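Local coordinates for putative cell adhesion protein (Parabacteroides distasonis, PDB 3LIU) that probably serves as a structural subunit of cell-surface pili (fimbriae) that take part in bacterial adhesion, at residues S117-T120 / G124-M127; P38-V43 / L171-A176; T126-V131 / V354-K359. All coordinates share one frame; numbering follows the deposited sequence.

Interaction 1. Residues S117-T120 / G124-M127; sequences SDET and GLTM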
loop_
_atom_site.group_PDB
_atom_site.type_symbol
_atom_site.label_atom_id
_atom_site.label_comp_id
_atom_site.label_asym_id
_atom_site.label_seq_id
_atom_site.Cartn_x
_atom_site.Cartn_y
_atom_site.Cartn_z
ATOM N N SER A 117 1.320 -3.091 10.076
ATOM C CA SER A 117 0.949 -4.299 10.747
ATOM C C SER A 117 -0.545 -4.359 11.110
ATOM O O SER A 117 -1.035 -5.458 11.396
ATOM C CB SER A 117 1.845 -4.515 12.011
ATOM O OG SER A 117 1.618 -3.467 12.940
ATOM N N ASP A 118 -1.254 -3.213 11.106
ATOM C CA ASP A 118 -2.697 -3.206 11.221
ATOM C C ASP A 118 -3.434 -3.545 9.942
ATOM O O ASP A 118 -4.642 -3.744 10.016
ATOM C CB ASP A 118 -3.249 -1.845 11.654
ATOM C CG ASP A 118 -2.816 -1.445 13.060
ATOM O OD1 ASP A 118 -2.624 -2.330 13.877
ATOM O OD2 ASP A 118 -2.683 -0.253 13.323
ATOM N N GLU A 119 -2.767 -3.588 8.785
ATOM C CA GLU A 119 -3.519 -3.725 7.502
ATOM C C GLU A 119 -3.847 -5.175 7.128
ATOM O O GLU A 119 -3.163 -5.795 6.330
ATOM C CB GLU A 119 -2.784 -3.031 6.357
ATOM C CG GLU A 119 -2.457 -1.570 6.625
ATOM C CD GLU A 119 -3.691 -0.651 6.657
ATOM O OE1 GLU A 119 -4.851 -1.103 6.419
ATOM O OE2 GLU A 119 -3.491 0.538 6.966
ATOM N N THR A 120 -4.906 -5.686 7.724
ATOM C CA THR A 120 -5.444 -7.018 7.429
ATOM C C THR A 120 -6.850 -6.939 6.841
ATOM O O THR A 120 -7.567 -5.943 7.006
ATOM C CB THR A 120 -5.534 -7.846 8.708
ATOM O OG1 THR A 120 -6.469 -7.205 9.583
ATOM C CG2 THR A 120 -4.136 -7.932 9.403
ATOM N N GLY A 124 -10.101 -4.661 7.687
ATOM C CA GLY A 124 -10.397 -3.833 6.534
ATOM C C GLY A 124 -9.177 -2.969 6.278
ATOM O O GLY A 124 -8.491 -2.553 7.199
ATOM N N LEU A 125 -8.880 -2.719 5.015
ATOM C CA LEU A 125 -7.712 -1.934 4.636
ATOM C C LEU A 125 -8.024 -0.456 4.828
ATOM O O LEU A 125 -9.134 -0.001 4.551
ATOM C CB LEU A 125 -7.348 -2.203 3.175
ATOM C CG LEU A 125 -6.991 -3.657 2.879
ATOM C CD1 LEU A 125 -6.681 -3.833 1.435
ATOM C CD2 LEU A 125 -5.771 -4.066 3.739
ATOM N N THR A 126 -7.058 0.304 5.317
ATOM C CA THR A 126 -7.308 1.711 5.533
ATOM C C THR A 126 -7.496 2.402 4.180
ATOM O O THR A 126 -6.696 2.214 3.268
ATOM C CB THR A 126 -6.161 2.414 6.276
ATOM O OG1 THR A 126 -5.730 1.617 7.397
ATOM C CG2 THR A 126 -6.654 3.808 6.764
HETATM N N MSE A 127 -8.539 3.209 4.051
HETATM C CA MSE A 127 -8.789 3.991 2.819
HETATM C C MSE A 127 -9.156 5.423 3.212
HETATM O O MSE A 127 -9.679 5.641 4.303
HETATM C CB MSE A 127 -9.999 3.415 2.048
HETATM C CG MSE A 127 -9.922 1.970 1.725
HETATM SE SE MSE A 127 -11.700 1.229 1.580
HETATM C CE MSE A 127 -11.178 -0.659 1.388
#

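Interaction 2. Residues P38-V43 / L171-A176; sequences PTDADV and LVRDVA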
loop_
_atom_site.group_PDB
_atom_site.type_symbol
_atom_site.label_atom_id
_atom_site.label_comp_id
_atom_site.label_asym_id
_atom_site.label_seq_id
_atom_site.Cartn_x
_atom_site.Cartn_y
_atom_site.Cartn_z
ATOM N N PRO A 38 -13.924 -11.878 4.480
ATOM C CA PRO A 38 -13.542 -10.479 4.334
ATOM C C PRO A 38 -12.803 -10.243 3.020
ATOM O O PRO A 38 -12.100 -11.142 2.554
ATOM C CB PRO A 38 -12.637 -10.219 5.549
ATOM C CG PRO A 38 -12.094 -11.536 5.917
ATOM C CD PRO A 38 -13.087 -12.585 5.467
ATOM N N THR A 39 -12.996 -9.060 2.433
ATOM C CA THR A 39 -12.384 -8.688 1.140
ATOM C C THR A 39 -11.623 -7.359 1.261
ATOM O O THR A 39 -11.795 -6.593 2.211
ATOM C CB THR A 39 -13.434 -8.492 0.021
ATOM O OG1 THR A 39 -14.012 -7.183 0.157
ATOM C CG2 THR A 39 -14.532 -9.550 0.091
ATOM N N ASP A 40 -10.798 -7.080 0.257
ATOM C CA ASP A 40 -9.966 -5.901 0.238
ATOM C C ASP A 40 -10.779 -4.638 -0.157
ATOM O O ASP A 40 -10.225 -3.583 -0.335
ATOM C CB ASP A 40 -8.736 -6.137 -0.672
ATOM C CG ASP A 40 -9.104 -6.309 -2.142
ATOM O OD1 ASP A 40 -10.197 -5.883 -2.476
ATOM O OD2 ASP A 40 -8.312 -6.848 -2.954
ATOM N N ALA A 41 -12.088 -4.760 -0.320
ATOM C CA ALA A 41 -12.955 -3.608 -0.529
ATOM C C ALA A 41 -13.867 -3.348 0.670
ATOM O O ALA A 41 -14.689 -2.429 0.631
ATOM C CB ALA A 41 -13.819 -3.790 -1.829
ATOM N N ASP A 42 -13.761 -4.140 1.738
ATOM C CA ASP A 42 -14.681 -3.936 2.867
ATOM C C ASP A 42 -14.495 -2.521 3.505
ATOM O O ASP A 42 -13.371 -2.052 3.672
ATOM C CB ASP A 42 -14.498 -4.980 3.980
ATOM C CG ASP A 42 -14.888 -6.398 3.568
ATOM O OD1 ASP A 42 -15.459 -6.614 2.477
ATOM O OD2 ASP A 42 -14.596 -7.304 4.373
ATOM N N VAL A 43 -15.620 -1.906 3.875
ATOM C CA VAL A 43 -15.692 -0.677 4.629
ATOM C C VAL A 43 -16.453 -0.994 5.872
ATOM O O VAL A 43 -17.665 -1.144 5.851
ATOM C CB VAL A 43 -16.387 0.407 3.817
ATOM C CG1 VAL A 43 -16.650 1.630 4.663
ATOM C CG2 VAL A 43 -15.521 0.707 2.548
ATOM N N LEU A 171 -13.495 6.546 -1.984
ATOM C CA LEU A 171 -12.383 6.290 -1.071
ATOM C C LEU A 171 -11.281 5.629 -1.862
ATOM O O LEU A 171 -11.570 4.864 -2.767
ATOM C CB LEU A 171 -12.810 5.412 0.102
ATOM C CG LEU A 171 -13.966 5.888 0.984
ATOM C CD1 LEU A 171 -14.226 4.847 2.105
ATOM C CD2 LEU A 171 -13.758 7.316 1.512
ATOM N N VAL A 172 -10.027 5.950 -1.538
ATOM C CA VAL A 172 -8.876 5.334 -2.154
ATOM C C VAL A 172 -8.031 4.636 -1.114
ATOM O O VAL A 172 -7.697 5.223 -0.097
ATOM C CB VAL A 172 -8.018 6.354 -2.921
ATOM C CG1 VAL A 172 -6.796 5.637 -3.570
ATOM C CG2 VAL A 172 -8.862 7.048 -3.959
ATOM N N ARG A 173 -7.674 3.386 -1.381
ATOM C CA ARG A 173 -6.885 2.605 -0.421
ATOM C C ARG A 173 -5.561 3.292 -0.114
ATOM O O ARG A 173 -5.004 3.971 -0.953
ATOM C CB ARG A 173 -6.605 1.200 -0.930
ATOM C CG ARG A 173 -7.825 0.310 -1.091
ATOM C CD ARG A 173 -7.400 -1.075 -1.601
ATOM N NE ARG A 173 -8.527 -1.951 -1.957
ATOM C CZ ARG A 173 -9.244 -1.883 -3.089
ATOM N NH1 ARG A 173 -9.004 -0.968 -3.987
ATOM N NH2 ARG A 173 -10.233 -2.746 -3.322
ATOM N N ASP A 174 -5.071 3.080 1.101
ATOM C CA ASP A 174 -3.815 3.627 1.548
ATOM C C ASP A 174 -2.666 2.598 1.339
ATOM O O ASP A 174 -1.523 2.901 1.630
ATOM C CB ASP A 174 -3.914 4.031 3.035
ATOM C CG ASP A 174 -4.660 5.369 3.272
ATOM O OD1 ASP A 174 -5.206 5.991 2.338
ATOM O OD2 ASP A 174 -4.678 5.821 4.448
ATOM N N VAL A 175 -2.963 1.386 0.846
ATOM C CA VAL A 175 -1.953 0.377 0.611
ATOM C C VAL A 175 -1.864 0.085 -0.913
ATOM O O VAL A 175 -2.775 0.430 -1.671
ATOM C CB VAL A 175 -2.221 -0.962 1.380
ATOM C CG1 VAL A 175 -2.029 -0.804 2.892
ATOM C CG2 VAL A 175 -3.609 -1.491 1.066
ATOM N N ALA A 176 -0.773 -0.567 -1.311
ATOM C CA ALA A 176 -0.564 -1.159 -2.653
ATOM C C ALA A 176 -0.515 -2.660 -2.481
ATOM O O ALA A 176 -0.239 -3.152 -1.369
ATOM C CB ALA A 176 0.778 -0.656 -3.312
#

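Interaction 3. Residues T126-V131 / V354-K359; sequences TMSSKV and VQRNYK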
loop_
_atom_site.group_PDB
_atom_site.type_symbol
_atom_site.label_atom_id
_atom_site.label_comp_id
_atom_site.label_asym_id
_atom_site.label_seq_id
_atom_site.Cartn_x
_atom_site.Cartn_y
_atom_site.Cartn_z
ATOM N N THR A 126 -7.058 0.304 5.317
ATOM C CA THR A 126 -7.308 1.711 5.533
ATOM C C THR A 126 -7.496 2.402 4.180
ATOM O O THR A 126 -6.696 2.214 3.268
ATOM C CB THR A 126 -6.161 2.414 6.276
ATOM O OG1 THR A 126 -5.730 1.617 7.397
ATOM C CG2 THR A 126 -6.654 3.808 6.764
HETATM N N MSE A 127 -8.539 3.209 4.051
HETATM C CA MSE A 127 -8.789 3.991 2.819
HETATM C C MSE A 127 -9.156 5.423 3.212
HETATM O O MSE A 127 -9.679 5.641 4.303
HETATM C CB MSE A 127 -9.999 3.415 2.048
HETATM C CG MSE A 127 -9.922 1.970 1.725
HETATM SE SE MSE A 127 -11.700 1.229 1.580
HETATM C CE MSE A 127 -11.178 -0.659 1.388
ATOM N N SER A 128 -8.948 6.375 2.317
ATOM C CA SER A 128 -9.357 7.750 2.570
ATOM C C SER A 128 -9.924 8.435 1.355
ATOM O O SER A 128 -9.605 8.087 0.248
ATOM C CB SER A 128 -8.186 8.599 3.039
ATOM O OG SER A 128 -7.062 8.415 2.200
ATOM N N SER A 129 -10.751 9.437 1.615
ATOM C CA SER A 129 -11.230 10.381 0.618
ATOM C C SER A 129 -10.254 11.523 0.477
ATOM O O SER A 129 -9.310 11.635 1.239
ATOM C CB SER A 129 -12.575 10.941 1.069
ATOM O OG SER A 129 -12.433 11.915 2.108
ATOM N N LYS A 130 -10.499 12.377 -0.498
ATOM C CA LYS A 130 -9.793 13.659 -0.579
ATOM C C LYS A 130 -10.389 14.588 0.431
ATOM O O LYS A 130 -11.408 14.253 1.054
ATOM C CB LYS A 130 -9.943 14.255 -1.961
ATOM C CG LYS A 130 -11.334 14.845 -2.294
ATOM C CD LYS A 130 -11.292 15.549 -3.663
ATOM C CE LYS A 130 -12.671 15.776 -4.296
ATOM N NZ LYS A 130 -12.501 16.814 -5.366
ATOM N N VAL A 131 -9.809 15.778 0.570
ATOM C CA VAL A 131 -10.393 16.784 1.432
ATOM C C VAL A 131 -11.513 17.514 0.692
ATOM O O VAL A 131 -11.274 18.027 -0.386
ATOM C CB VAL A 131 -9.330 17.802 1.940
ATOM C CG1 VAL A 131 -9.976 18.901 2.756
ATOM C CG2 VAL A 131 -8.260 17.094 2.790
ATOM N N VAL A 354 6.431 2.329 -5.774
ATOM C CA VAL A 354 5.262 1.797 -5.092
ATOM C C VAL A 354 4.326 2.905 -4.646
ATOM O O VAL A 354 4.639 3.673 -3.743
ATOM C CB VAL A 354 5.666 0.905 -3.877
ATOM C CG1 VAL A 354 4.438 0.325 -3.179
ATOM C CG2 VAL A 354 6.638 -0.201 -4.324
ATOM N N GLN A 355 3.154 2.961 -5.291
ATOM C CA GLN A 355 2.181 3.995 -5.033
ATOM C C GLN A 355 0.868 3.329 -4.659
ATOM O O GLN A 355 0.610 2.188 -5.044
ATOM C CB GLN A 355 2.003 4.895 -6.238
ATOM C CG GLN A 355 3.269 5.568 -6.683
ATOM C CD GLN A 355 3.028 6.472 -7.907
ATOM O OE1 GLN A 355 1.973 7.049 -8.037
ATOM N NE2 GLN A 355 4.000 6.572 -8.792
ATOM N N ARG A 356 0.052 4.079 -3.933
ATOM C CA ARG A 356 -1.153 3.551 -3.287
ATOM C C ARG A 356 -2.217 3.092 -4.312
ATOM O O ARG A 356 -2.352 3.664 -5.386
ATOM C CB ARG A 356 -1.749 4.632 -2.391
ATOM C CG ARG A 356 -2.366 5.808 -3.214
ATOM C CD ARG A 356 -2.671 7.051 -2.378
ATOM N NE ARG A 356 -3.829 6.840 -1.564
ATOM C CZ ARG A 356 -4.609 7.807 -1.055
ATOM N NH1 ARG A 356 -4.344 9.089 -1.231
ATOM N NH2 ARG A 356 -5.678 7.461 -0.334
ATOM N N ASN A 357 -2.959 2.064 -3.923
ATOM C CA ASN A 357 -4.175 1.632 -4.608
ATOM C C ASN A 357 -3.936 1.116 -6.036
ATOM O O ASN A 357 -4.788 1.266 -6.903
ATOM C CB ASN A 357 -5.216 2.752 -4.608
ATOM C CG ASN A 357 -6.638 2.211 -4.749
ATOM O OD1 ASN A 357 -7.009 1.236 -4.108
ATOM N ND2 ASN A 357 -7.421 2.841 -5.581
ATOM N N TYR A 358 -2.749 0.552 -6.253
ATOM C CA TYR A 358 -2.392 -0.165 -7.465
ATOM C C TYR A 358 -2.016 -1.570 -7.119
ATOM O O TYR A 358 -1.528 -1.843 -6.037
ATOM C CB TYR A 358 -1.182 0.471 -8.167
ATOM C CG TYR A 358 -1.450 1.819 -8.795
ATOM C CD1 TYR A 358 -2.185 1.932 -9.973
ATOM C CD2 TYR A 358 -0.991 2.978 -8.200
ATOM C CE1 TYR A 358 -2.413 3.182 -10.553
ATOM C CE2 TYR A 358 -1.248 4.220 -8.741
ATOM C CZ TYR A 358 -1.937 4.315 -9.932
ATOM O OH TYR A 358 -2.157 5.550 -10.465
ATOM N N LYS A 359 -2.249 -2.469 -8.067
ATOM C CA LYS A 359 -1.828 -3.836 -7.969
ATOM C C LYS A 359 -0.626 -3.966 -8.886
ATOM O O LYS A 359 -0.667 -3.524 -10.040
ATOM C CB LYS A 359 -2.901 -4.772 -8.455
ATOM C CG LYS A 359 -4.080 -4.884 -7.562
ATOM C CD LYS A 359 -4.730 -6.227 -7.785
ATOM C CE LYS A 359 -5.818 -6.448 -6.811
ATOM N NZ LYS A 359 -6.195 -7.883 -6.698
HETATM O O HOH W 1 -6.761 10.916 0.477
#

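Interaction 1. Residues S117-T120 / G124-M127
Glu119 reaches Thr126 through two successive turns of its side chain: chi1 (-54°) sets CG beside the backbone N, and a bend at chi2 (-69°) swings the carboxylate across the loop. On the other side, chi1 of Thr126 (-45°) places OG1 against the same carboxylate, and the two side chains cross at about a right angle. The result illustrates how one acid can hold one threonine at two points. Glu119 OE1 accepts the backbone N-H of Thr126 at 2.8 Å from the syn side, somewhat out of the carboxylate plane, while the hydroxyl OG1 of Thr126 donates to OE2 of Glu119 over a short 2.5 Å, along the syn lone pair. Both oxygens are thus engaged, which fixes the rotation of the buried carboxylate. Lys123, from within the loop, forms a salt bridge with OE1, and Tyr285 bonds to OE2, so the negative charge is probably well compensated. Nearer the tip of the loop, Gly124 N makes a weak bond to Thr120 O (2.9 Å), and CD2 of Leu125 lies 4.1 Å from CB of Glu119. Glu119 centres an inverse gamma turn, its buried carboxylate bracing an interstrand loop between two beta-sheets of this FimA-family protein.

Interaction 2. Residues P38-V43 / L171-A176
The polar part of the contact rests on Arg173, which meets Asp40 side-on. Its chain runs extended from CG to NE and delivers the guanidinium edge to the backbone of Asp40, where the carbonyl O accepts NE at 2.9 Å and, more weakly, NH2 at 3.1 Å. One oxygen therefore takes two N-H groups of the same arginine.

The ionic component adds the carboxylate. Asp40 OD1 stands 3.2 Å from Arg173 NH2 in a salt bridge, but the nitrogen approaches from above the carboxylate, 65° out of its plane, and the two flat groups lie 79° apart. Chi1 of Asp40 (66°) tucks CG between its backbone N and carbonyl carbon, which brings the carboxylate over to the same nitrogen that touches the carbonyl.

Bonds within 38-43 hold this acceptor in shape. A type I turn runs from Thr39 to Asp42, and Thr39 OG1 accepts Ala41 N at 3.1 Å in an ST turn. The same hydroxyl donates to Asp42 OD1 at 2.8 Å, and Thr39 N to Asp42 OD2 at 3.1 Å.

Apolar packing is slight: Val43 CG2 and Leu171 CD1 are 4.4 Å apart, both side chains also resting on Met127. Trp392 makes a cation-pi contact with Arg173, whose NH1 bonds to Trp392 O and Asn357 OD1. The loop between strands 16-24 and 45-52 is thereby pinned to the start of strand 172-185, beside strand 127-136.

Interaction 3. Residues T126-V131 / V354-K359
Arg356 carries the contact with Ser128; two residues earlier, Val354 packs on Ala176 of strand 172-185. Arg356 leaves the backbone with CG between N and the carbonyl carbon (chi1 70°), and a bend at chi3 (-74°) brings the guanidinium edge up to Ser128, whose OG lies 3.0 Å from NH2, near the guanidinium plane. The strongest partners of these groups lie elsewhere: NH2 bonds to Val172 O and forms a salt bridge with Asp174 OD1, NE bonds to Arg173 O, NH1 to Gly221 O, and Ser128 OG bonds to Asp174 OD1. A buried positive charge is in this way ringed by carbonyls and one carboxylate, which would be expected to stabilise it. A water lies in the plane of the guanidinium and links the two segments, 2.8 Å from Ser129 O, 3.1 Å from Ser128 OG and, more weakly, 3.5 Å from Arg356 NH1. From Tyr358 the chain enters strand 358-366, which runs parallel to 172-185. Arg356 is an example of a buried arginine bridging beta-strands: from the lead-in to strand 358-366 it reaches past segment 171-176, binding it on the way, to Ser128 on strand 127-136, two strands over.

How the interactions relate
The three contacts cluster around the start of strand 172-185. Centres of interactions 1 and 2 lie about 7 Å apart, those of 2 and 3 about 8 Å, and those of 1 and 3 about 12 Å. Along the chain the order is 38-43, 117-120, 124-127 overlapping 126-131, then 171-176 and, much later, 354-359. Interactions 1 and 3 share Thr126 and Met127. Backbone bonds join the groups: Thr126 O to Asp174 N, Ser128 O to Val172 N, and Val175 O to Asn357 N, each 2.8 Å. Segment 171-176 thus lies between 126-131 and 354-359, so chain portions far apart in sequence converge near the middle of this elongated, probably pilus-forming subunit.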